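ZmpA Glycopeptidase (Clostridium perfringens, PDB 6XSX) probably cleaves glycosylated proteins as an M60-family metalloprotease, with this chain forming the catalytic module of a much longer bacterial protein. Local coordinates at residues 218-223 against 304-309; 278-283 against 300-305; 358-363 against 434-439. One frame throughout, in Å; residues are numbered along the deposited sequence.

Contact 1: residues 218-223 against 304-309; sequences KETMKY and LHFERI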
loop_
_atom_site.group_PDB
_atom_site.type_symbol
_atom_site.label_atom_id
_atom_site.label_comp_id
_atom_site.label_asym_id
_atom_site.label_seq_id
_atom_site.Cartn_x
_atom_site.Cartn_y
_atom_site.Cartn_z
ATOM N N LYS A 218 2.347 2.053 10.429
ATOM C CA LYS A 218 3.710 2.338 10.859
ATOM C C LYS A 218 4.694 1.981 9.740
ATOM O O LYS A 218 5.463 2.825 9.291
ATOM C CB LYS A 218 4.026 1.589 12.157
ATOM C CG LYS A 218 5.228 2.110 12.936
ATOM C CD LYS A 218 5.369 1.456 14.298
ATOM C CE LYS A 218 6.778 1.533 14.850
ATOM N NZ LYS A 218 7.104 0.307 15.621
ATOM N N GLU A 219 4.654 0.726 9.285
ATOM C CA GLU A 219 5.567 0.242 8.259
ATOM C C GLU A 219 5.405 1.083 6.987
ATOM O O GLU A 219 6.399 1.493 6.394
ATOM C CB GLU A 219 5.381 -1.268 8.052
ATOM C CG GLU A 219 6.318 -1.904 7.035
ATOM C CD GLU A 219 7.798 -1.614 7.233
ATOM O OE1 GLU A 219 8.217 -1.431 8.391
ATOM O OE2 GLU A 219 8.528 -1.558 6.230
ATOM N N THR A 220 4.155 1.394 6.618
ATOM C CA THR A 220 3.875 2.159 5.411
ATOM C C THR A 220 4.486 3.553 5.512
ATOM O O THR A 220 5.080 4.052 4.554
ATOM C CB THR A 220 2.376 2.286 5.108
ATOM O OG1 THR A 220 1.893 0.994 4.738
ATOM C CG2 THR A 220 2.090 3.260 3.983
ATOM N N MET A 221 4.345 4.173 6.682
ATOM C CA MET A 221 4.783 5.547 6.792
ATOM C C MET A 221 6.309 5.620 6.857
ATOM O O MET A 221 6.904 6.519 6.265
ATOM C CB MET A 221 4.086 6.264 7.951
ATOM C CG MET A 221 2.678 6.633 7.544
ATOM S SD MET A 221 1.726 7.518 8.773
ATOM C CE MET A 221 2.361 9.183 8.562
ATOM N N LYS A 222 6.938 4.635 7.509
ATOM C CA LYS A 222 8.387 4.496 7.446
ATOM C C LYS A 222 8.854 4.341 5.992
ATOM O O LYS A 222 9.727 5.076 5.534
ATOM C CB LYS A 222 8.845 3.325 8.320
ATOM C CG LYS A 222 10.349 3.077 8.309
ATOM C CD LYS A 222 10.721 1.877 9.154
ATOM C CE LYS A 222 12.077 1.302 8.806
ATOM N NZ LYS A 222 12.342 0.069 9.590
ATOM N N TYR A 223 8.260 3.397 5.254
ATOM C CA TYR A 223 8.634 3.165 3.865
ATOM C C TYR A 223 8.487 4.428 3.014
ATOM O O TYR A 223 9.250 4.613 2.068
ATOM C CB TYR A 223 7.826 2.001 3.283
ATOM C CG TYR A 223 8.170 1.533 1.887
ATOM C CD1 TYR A 223 9.446 1.098 1.543
ATOM C CD2 TYR A 223 7.179 1.450 0.918
ATOM C CE1 TYR A 223 9.725 0.625 0.266
ATOM C CE2 TYR A 223 7.441 0.993 -0.362
ATOM C CZ TYR A 223 8.720 0.580 -0.690
ATOM O OH TYR A 223 8.954 0.112 -1.951
ATOM N N LEU A 304 4.617 -4.142 -3.384
ATOM C CA LEU A 304 5.843 -4.900 -3.628
ATOM C C LEU A 304 6.661 -5.032 -2.341
ATOM O O LEU A 304 7.176 -6.107 -2.059
ATOM C CB LEU A 304 6.677 -4.264 -4.747
ATOM C CG LEU A 304 6.093 -4.337 -6.159
ATOM C CD1 LEU A 304 6.863 -3.428 -7.108
ATOM C CD2 LEU A 304 6.075 -5.758 -6.692
ATOM N N HIS A 305 6.758 -3.941 -1.567
ATOM C CA HIS A 305 7.512 -3.914 -0.320
ATOM C C HIS A 305 6.923 -4.901 0.682
ATOM O O HIS A 305 7.670 -5.664 1.308
ATOM C CB HIS A 305 7.595 -2.486 0.239
ATOM C CG HIS A 305 8.162 -2.357 1.616
ATOM N ND1 HIS A 305 9.496 -2.579 1.899
ATOM C CD2 HIS A 305 7.587 -1.974 2.779
ATOM C CE1 HIS A 305 9.721 -2.338 3.176
ATOM N NE2 HIS A 305 8.554 -1.983 3.747
ATOM N N PHE A 306 5.583 -4.890 0.789
ATOM C CA PHE A 306 4.859 -5.748 1.710
ATOM C C PHE A 306 5.033 -7.213 1.321
ATOM O O PHE A 306 5.035 -8.076 2.196
ATOM C CB PHE A 306 3.419 -5.262 1.929
ATOM C CG PHE A 306 3.279 -4.343 3.120
ATOM C CD1 PHE A 306 3.119 -4.858 4.400
ATOM C CD2 PHE A 306 3.350 -2.966 2.972
ATOM C CE1 PHE A 306 3.020 -4.015 5.500
ATOM C CE2 PHE A 306 3.255 -2.121 4.070
ATOM C CZ PHE A 306 3.078 -2.650 5.333
ATOM N N GLU A 307 5.186 -7.470 0.014
ATOM C CA GLU A 307 5.542 -8.794 -0.475
ATOM C C GLU A 307 6.948 -9.167 -0.000
ATOM O O GLU A 307 7.159 -10.250 0.549
ATOM C CB GLU A 307 5.407 -8.845 -1.998
ATOM C CG GLU A 307 3.979 -9.112 -2.436
ATOM C CD GLU A 307 3.691 -8.973 -3.919
ATOM O OE1 GLU A 307 4.439 -8.232 -4.613
ATOM O OE2 GLU A 307 2.710 -9.598 -4.372
ATOM N N ARG A 308 7.904 -8.254 -0.192
ATOM C CA ARG A 308 9.292 -8.534 0.149
ATOM C C ARG A 308 9.455 -8.757 1.654
ATOM O O ARG A 308 10.146 -9.690 2.057
ATOM C CB ARG A 308 10.216 -7.407 -0.316
ATOM C CG ARG A 308 11.660 -7.577 0.130
ATOM C CD ARG A 308 12.391 -6.250 0.056
ATOM N NE ARG A 308 13.838 -6.406 0.117
ATOM C CZ ARG A 308 14.732 -5.455 -0.149
ATOM N NH1 ARG A 308 14.347 -4.235 -0.495
ATOM N NH2 ARG A 308 16.017 -5.731 -0.057
ATOM N N ILE A 309 8.830 -7.911 2.487
ATOM C CA ILE A 309 9.103 -8.021 3.916
ATOM C C ILE A 309 8.502 -9.303 4.491
ATOM O O ILE A 309 8.847 -9.664 5.605
ATOM C CB ILE A 309 8.695 -6.773 4.726
ATOM C CG1 ILE A 309 7.178 -6.550 4.731
ATOM C CG2 ILE A 309 9.474 -5.557 4.256
ATOM C CD1 ILE A 309 6.734 -5.322 5.488
#
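Glu-219 reaches from helix 206-224 across to Phe-306, Ile-309 and His-305 on helix 301-309. Its CB lies 3.8 Å from Phe-306 CZ, at the start of an apolar stem. CG packs against the same Phe-306 CZ at 3.7 Å and also meets Ile-309 CD1 at 3.8 Å. A bend at this point (chi2 52°) swings the carboxylate off the phenyl ring and to the imidazole. There OE2 accepts a short hydrogen bond, 2.5 Å from His-305 NE2, close to straight at 167°. The oxygen uses its anti lone pair and lies in the imidazole plane.

The imidazole is sandwiched as well. Tyr-223 covers one face in an offset stack with ring centroids 3.9 Å apart, and Ile-309 CG2 sits over the other. His-305 CB adds a CH-pi contact over the tyrosine ring, 3.4 Å from Tyr-223 CZ. Tyr-223 OH itself bonds to Met-301 O. Nearby, Thr-220 OG1 meets the edge of the Phe-306 ring, although its hydrogen bond goes to Val-216 O. With both faces covered and NE2 tied in plane, the imidazole can hardly rotate, and the carboxylate probably raises its basicity.

Contact 2: residues 278-283 against 300-305; sequences GFMHEM and NMLPLH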
loop_
_atom_site.group_PDB
_atom_site.type_symbol
_atom_site.label_atom_id
_atom_site.label_comp_id
_atom_site.label_asym_id
_atom_site.label_seq_id
_atom_site.Cartn_x
_atom_site.Cartn_y
_atom_site.Cartn_z
ATOM N N GLY A 278 -3.755 -7.221 -3.253
ATOM C CA GLY A 278 -5.062 -6.575 -3.284
ATOM C C GLY A 278 -5.198 -5.430 -2.277
ATOM O O GLY A 278 -5.507 -4.307 -2.665
ATOM N N PHE A 279 -4.940 -5.704 -0.989
ATOM C CA PHE A 279 -5.129 -4.700 0.052
ATOM C C PHE A 279 -4.105 -3.576 -0.060
ATOM O O PHE A 279 -4.467 -2.403 0.034
ATOM C CB PHE A 279 -5.109 -5.325 1.449
ATOM C CG PHE A 279 -6.439 -5.901 1.867
ATOM C CD1 PHE A 279 -7.391 -5.106 2.492
ATOM C CD2 PHE A 279 -6.755 -7.224 1.590
ATOM C CE1 PHE A 279 -8.624 -5.628 2.861
ATOM C CE2 PHE A 279 -7.987 -7.746 1.961
ATOM C CZ PHE A 279 -8.920 -6.946 2.590
ATOM N N MET A 280 -2.830 -3.936 -0.249
ATOM C CA MET A 280 -1.757 -2.960 -0.151
ATOM C C MET A 280 -1.697 -2.083 -1.401
ATOM O O MET A 280 -1.278 -0.931 -1.332
ATOM C CB MET A 280 -0.415 -3.640 0.137
ATOM C CG MET A 280 -0.420 -4.361 1.475
ATOM S SD MET A 280 -0.993 -3.274 2.827
ATOM C CE MET A 280 0.373 -2.126 2.913
ATOM N N HIS A 281 -2.182 -2.608 -2.530
ATOM C CA HIS A 281 -2.287 -1.805 -3.739
ATOM C C HIS A 281 -3.225 -0.625 -3.498
ATOM O O HIS A 281 -2.938 0.485 -3.930
ATOM C CB HIS A 281 -2.706 -2.677 -4.931
ATOM C CG HIS A 281 -3.089 -1.916 -6.157
ATOM N ND1 HIS A 281 -2.169 -1.577 -7.139
ATOM C CD2 HIS A 281 -4.283 -1.434 -6.571
ATOM C CE1 HIS A 281 -2.780 -0.915 -8.101
ATOM N NE2 HIS A 281 -4.086 -0.814 -7.778
ATOM N N GLU A 282 -4.331 -0.869 -2.783
ATOM C CA GLU A 282 -5.282 0.188 -2.463
ATOM C C GLU A 282 -4.679 1.191 -1.488
ATOM O O GLU A 282 -4.896 2.387 -1.635
ATOM C CB GLU A 282 -6.589 -0.367 -1.893
ATOM C CG GLU A 282 -7.313 -1.300 -2.852
ATOM C CD GLU A 282 -7.368 -0.835 -4.297
ATOM O OE1 GLU A 282 -7.584 0.366 -4.519
ATOM O OE2 GLU A 282 -7.177 -1.680 -5.204
ATOM N N MET A 283 -3.950 0.710 -0.478
ATOM C CA MET A 283 -3.344 1.642 0.459
ATOM C C MET A 283 -2.340 2.514 -0.303
ATOM O O MET A 283 -2.257 3.721 -0.066
ATOM C CB MET A 283 -2.653 0.913 1.619
ATOM C CG MET A 283 -2.002 1.855 2.618
ATOM S SD MET A 283 -1.620 1.055 4.204
ATOM C CE MET A 283 -3.279 0.776 4.824
ATOM N N ASN A 300 2.775 1.215 -6.740
ATOM C CA ASN A 300 3.012 -0.218 -6.704
ATOM C C ASN A 300 4.191 -0.560 -5.793
ATOM O O ASN A 300 4.386 -1.715 -5.427
ATOM C CB ASN A 300 3.324 -0.739 -8.106
ATOM C CG ASN A 300 2.152 -0.577 -9.046
ATOM O OD1 ASN A 300 1.071 -1.080 -8.774
ATOM N ND2 ASN A 300 2.358 0.128 -10.147
ATOM N N MET A 301 5.017 0.437 -5.483
ATOM C CA MET A 301 6.182 0.183 -4.656
ATOM C C MET A 301 5.726 -0.306 -3.286
ATOM O O MET A 301 6.452 -1.060 -2.628
ATOM C CB MET A 301 7.050 1.434 -4.494
ATOM C CG MET A 301 7.827 1.787 -5.751
ATOM S SD MET A 301 9.107 0.555 -6.211
ATOM C CE MET A 301 10.346 0.919 -4.973
ATOM N N LEU A 302 4.508 0.106 -2.880
ATOM C CA LEU A 302 4.016 -0.254 -1.558
ATOM C C LEU A 302 3.660 -1.742 -1.494
ATOM O O LEU A 302 4.213 -2.464 -0.663
ATOM C CB LEU A 302 2.877 0.664 -1.080
ATOM C CG LEU A 302 2.397 0.381 0.348
ATOM C CD1 LEU A 302 3.472 0.713 1.378
ATOM C CD2 LEU A 302 1.112 1.128 0.676
ATOM N N PRO A 303 2.731 -2.277 -2.324
ATOM C CA PRO A 303 2.448 -3.712 -2.281
ATOM C C PRO A 303 3.691 -4.583 -2.511
ATOM O O PRO A 303 3.828 -5.622 -1.865
ATOM C CB PRO A 303 1.310 -3.900 -3.298
ATOM C CG PRO A 303 1.403 -2.680 -4.206
ATOM C CD PRO A 303 1.872 -1.568 -3.290
ATOM N N LEU A 304 4.617 -4.142 -3.384
ATOM C CA LEU A 304 5.843 -4.900 -3.628
ATOM C C LEU A 304 6.661 -5.032 -2.341
ATOM O O LEU A 304 7.176 -6.107 -2.059
ATOM C CB LEU A 304 6.677 -4.264 -4.747
ATOM C CG LEU A 304 6.093 -4.337 -6.159
ATOM C CD1 LEU A 304 6.863 -3.428 -7.108
ATOM C CD2 LEU A 304 6.075 -5.758 -6.692
ATOM N N HIS A 305 6.758 -3.941 -1.567
ATOM C CA HIS A 305 7.512 -3.914 -0.320
ATOM C C HIS A 305 6.923 -4.901 0.682
ATOM O O HIS A 305 7.670 -5.664 1.308
ATOM C CB HIS A 305 7.595 -2.486 0.239
ATOM C CG HIS A 305 8.162 -2.357 1.616
ATOM N ND1 HIS A 305 9.496 -2.579 1.899
ATOM C CD2 HIS A 305 7.587 -1.974 2.779
ATOM C CE1 HIS A 305 9.721 -2.338 3.176
ATOM N NE2 HIS A 305 8.554 -1.983 3.747
#
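Met-280 O packs between two carbons of helix 301-309, Leu-302 CD2 at 3.7 Å and Pro-303 CD at 3.8 Å, in plain van der Waals contact. The helix that carries it, 277-286, holds an HExxH pattern made by His-281, Glu-282 and His-285, consistent with the zinc-binding motif of metalloproteases, though no metal is bound to these residues in the model. The two short helical segments run roughly antiparallel, at 145°, with axes only 7.8 Å apart.

At the close approach lies Pro-303, its CA 4.8 Å from Met-280 CA. The CB-CG-CD side of its ring lies against the backbone of Met-280 and His-281, with CB 3.8 Å from His-281 N and CG near His-281 CA. On one flank Met-280 CB touches the proline at CA and CB. The Met-280 chain then bends twice, at chi2 (-51°) and again at chi3, and brings CE to 4.0 Å from Leu-302 CD2. Leu-302 CD2 also lies 3.7 Å from Met-283 CG, so one leucine methyl touches both methionines. Thr-220 of helix 206-224 touches both Met-283 and Leu-302.

On the other flank the His-281 and Asn-300 side chains extend alongside each other, ring and amide planes 26° apart. His-281 ND1 is buried with no partner in the model; Asn-300 OD1 lies at the edge of the imidazole, but 3.7 Å from that nitrogen.

Contact 3: residues 358-363 against 434-439; sequences LQLYDK and ANDKMY. With EDO (1,2-ethanediol), chain E; EDO (1,2-ethanediol), chain G.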
loop_
_atom_site.group_PDB
_atom_site.type_symbol
_atom_site.label_atom_id
_atom_site.label_comp_id
_atom_site.label_asym_id
_atom_site.label_seq_id
_atom_site.Cartn_x
_atom_site.Cartn_y
_atom_site.Cartn_z
ATOM N N LEU A 358 16.188 -0.600 -7.818
ATOM C CA LEU A 358 16.992 0.275 -6.974
ATOM C C LEU A 358 16.665 0.035 -5.501
ATOM O O LEU A 358 17.551 0.152 -4.661
ATOM C CB LEU A 358 16.775 1.744 -7.360
ATOM C CG LEU A 358 17.217 2.130 -8.775
ATOM C CD1 LEU A 358 16.846 3.574 -9.106
ATOM C CD2 LEU A 358 18.711 1.898 -8.984
ATOM N N GLN A 359 15.404 -0.321 -5.206
ATOM C CA GLN A 359 14.950 -0.570 -3.843
ATOM C C GLN A 359 15.424 -1.944 -3.366
ATOM O O GLN A 359 15.727 -2.126 -2.189
ATOM C CB GLN A 359 13.428 -0.452 -3.745
ATOM C CG GLN A 359 12.860 -0.764 -2.365
ATOM C CD GLN A 359 13.243 0.244 -1.302
ATOM O OE1 GLN A 359 13.675 1.356 -1.590
ATOM N NE2 GLN A 359 13.104 -0.149 -0.053
ATOM N N LEU A 360 15.497 -2.911 -4.282
ATOM C CA LEU A 360 16.074 -4.207 -3.950
ATOM C C LEU A 360 17.553 -4.015 -3.601
ATOM O O LEU A 360 18.060 -4.627 -2.665
ATOM C CB LEU A 360 15.906 -5.157 -5.144
ATOM C CG LEU A 360 14.494 -5.700 -5.389
ATOM C CD1 LEU A 360 14.411 -6.352 -6.768
ATOM C CD2 LEU A 360 14.116 -6.727 -4.330
ATOM N N TYR A 361 18.235 -3.139 -4.353
ATOM C CA TYR A 361 19.665 -2.911 -4.198
ATOM C C TYR A 361 19.951 -2.220 -2.869
ATOM O O TYR A 361 20.909 -2.579 -2.189
ATOM C CB TYR A 361 20.228 -2.116 -5.378
ATOM C CG TYR A 361 21.659 -1.666 -5.202
ATOM C CD1 TYR A 361 22.702 -2.583 -5.187
ATOM C CD2 TYR A 361 21.971 -0.327 -5.031
ATOM C CE1 TYR A 361 24.019 -2.183 -5.021
ATOM C CE2 TYR A 361 23.281 0.094 -4.861
ATOM C CZ TYR A 361 24.309 -0.837 -4.861
ATOM O OH TYR A 361 25.600 -0.441 -4.679
ATOM N N ASP A 362 19.109 -1.239 -2.513
ATOM C CA ASP A 362 19.295 -0.453 -1.301
ATOM C C ASP A 362 17.931 -0.016 -0.770
ATOM O O ASP A 362 17.292 0.897 -1.311
ATOM C CB ASP A 362 20.214 0.743 -1.571
ATOM C CG ASP A 362 20.608 1.558 -0.345
ATOM O OD1 ASP A 362 19.859 1.553 0.654
ATOM O OD2 ASP A 362 21.659 2.206 -0.412
ATOM N N LYS A 363 17.530 -0.662 0.329
ATOM C CA LYS A 363 16.226 -0.511 0.950
ATOM C C LYS A 363 15.980 0.915 1.455
ATOM O O LYS A 363 14.841 1.242 1.778
ATOM C CB LYS A 363 16.087 -1.529 2.083
ATOM C CG LYS A 363 16.995 -1.279 3.278
ATOM C CD LYS A 363 16.925 -2.414 4.272
ATOM C CE LYS A 363 17.320 -1.975 5.662
ATOM N NZ LYS A 363 17.022 -3.029 6.659
ATOM N N ALA A 434 19.138 -6.530 -11.038
ATOM C CA ALA A 434 18.456 -6.799 -9.777
ATOM C C ALA A 434 17.140 -7.524 -10.046
ATOM O O ALA A 434 16.446 -7.211 -11.014
ATOM C CB ALA A 434 18.203 -5.523 -9.002
ATOM N N ASN A 435 16.821 -8.488 -9.175
ATOM C CA ASN A 435 15.571 -9.235 -9.236
ATOM C C ASN A 435 15.267 -9.825 -7.859
ATOM O O ASN A 435 16.106 -9.781 -6.962
ATOM C CB ASN A 435 15.579 -10.266 -10.373
ATOM C CG ASN A 435 16.516 -11.423 -10.116
ATOM O OD1 ASN A 435 16.183 -12.323 -9.351
ATOM N ND2 ASN A 435 17.690 -11.410 -10.734
ATOM N N ASP A 436 14.056 -10.374 -7.710
ATOM C CA ASP A 436 13.516 -10.842 -6.445
ATOM C C ASP A 436 14.383 -11.910 -5.781
ATOM O O ASP A 436 14.288 -12.074 -4.565
ATOM C CB ASP A 436 12.048 -11.277 -6.572
ATOM C CG ASP A 436 11.102 -10.136 -6.913
ATOM O OD1 ASP A 436 11.474 -8.979 -6.701
ATOM O OD2 ASP A 436 10.013 -10.413 -7.411
ATOM N N LYS A 437 15.223 -12.630 -6.543
ATOM C CA LYS A 437 16.082 -13.638 -5.925
ATOM C C LYS A 437 16.960 -13.022 -4.833
ATOM O O LYS A 437 17.340 -13.708 -3.885
ATOM C CB LYS A 437 16.918 -14.407 -6.954
ATOM C CG LYS A 437 16.102 -15.274 -7.901
ATOM C CD LYS A 437 16.887 -16.435 -8.480
ATOM C CE LYS A 437 17.371 -17.403 -7.423
ATOM N NZ LYS A 437 18.206 -18.470 -8.023
ATOM N N MET A 438 17.229 -11.717 -4.949
ATOM C CA MET A 438 18.096 -11.005 -4.017
ATOM C C MET A 438 17.562 -11.098 -2.582
ATOM O O MET A 438 18.358 -11.094 -1.651
ATOM C CB MET A 438 18.271 -9.533 -4.412
ATOM C CG MET A 438 19.156 -9.330 -5.647
ATOM S SD MET A 438 18.999 -7.642 -6.306
ATOM C CE MET A 438 19.724 -6.712 -4.954
ATOM N N TYR A 439 16.231 -11.195 -2.401
ATOM C CA TYR A 439 15.682 -11.463 -1.076
ATOM C C TYR A 439 15.222 -12.914 -0.924
ATOM O O TYR A 439 15.327 -13.472 0.171
ATOM C CB TYR A 439 14.630 -10.435 -0.642
ATOM C CG TYR A 439 13.305 -10.495 -1.365
ATOM C CD1 TYR A 439 13.061 -9.684 -2.461
ATOM C CD2 TYR A 439 12.293 -11.348 -0.954
ATOM C CE1 TYR A 439 11.850 -9.715 -3.134
ATOM C CE2 TYR A 439 11.071 -11.394 -1.614
ATOM C CZ TYR A 439 10.848 -10.570 -2.708
ATOM O OH TYR A 439 9.647 -10.581 -3.367
HETATM C C1 EDO E . 20.182 -18.490 -11.411
HETATM O O1 EDO E . 19.603 -17.808 -10.310
HETATM C C2 EDO E . 19.853 -19.936 -11.482
HETATM O O2 EDO E . 19.388 -20.454 -10.265
HETATM C C1 EDO G . 19.785 5.116 -1.503
HETATM O O1 EDO G . 19.397 5.862 -0.362
HETATM C C2 EDO G . 21.225 5.287 -1.828
HETATM O O2 EDO G . 22.031 5.346 -0.671
#
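The last turn of helix 347-361 packs against the capped beginning of helix 437-440, with Leu-360 making most of the contact. Its two methyls part company. CD1 presses on the backbone just ahead of the short helix, 3.7 Å from Asn-435 C, and comes alongside Asp-436 OD1 at 3.9 Å. CD2 meets the edge of the Tyr-439 ring in its plane, 3.7 Å from Tyr-439 CD1. That ring is turned toward its own helix start, with CG between the backbone N and the carbonyl carbon (chi1 71°), and there Asp-436 O lies over one of its faces. From the other side Met-438, bent at its thioether, lays CE 3.5 Å from Leu-360 O and also brushes Tyr-361 CA.

The surface that meets Leu-360 is shaped in part by an N-terminal cap. Asn-435 OD1 accepts from Lys-437 N at 3.0 Å, and Asn-435 with Met-438 completes a capping box whose return bond, Asn-435 N to Met-438 SD, is weak and long at 3.7 Å. Asn-435 ND2 donates to Ile-479 O, which ties the cap to the C-terminal beta sheet.

The Asp-436 carboxylate, beside the leucine methyl, is thoroughly satisfied: OD2 is hydrogen-bonded to Ser-314 OG, Thr-317 OG1 and Trp-322 NE1, and OD1 to Trp-356 NE1 from helix 347-361 itself, while Tyr-439 OH bonds to Val-312 O. Past the helix end, Gln-359 NE2 reaches Lys-363 O at 2.9 Å. Two 1,2-ethanediol molecules, probably from the crystallisation liquor, sit at the margins, one on Asp-362 OD2 and the other on Lys-437 NZ.

In the fold
Reading from the N terminus, the chain runs some eighty residues from helix 206-224 before contact 1 closes the loop onto helix 301-309. Contact 2 opens within that span, on helix 277-286, and closes a much shorter loop onto the same helix 301-309, sharing Leu-304 and His-305. Phe-306 packs on Met-280 and Thr-220 on Met-283, joining contacts 1 and 2. Contact 3 follows in series, its loop of about seventy mostly helical residues bringing 434-439 back to helix 347-361. Arg-308 NH1, bonded to Gln-359 O, joins contact 3 to contact 1, and segment 434-439 leads the chain on toward the C-terminal sheet.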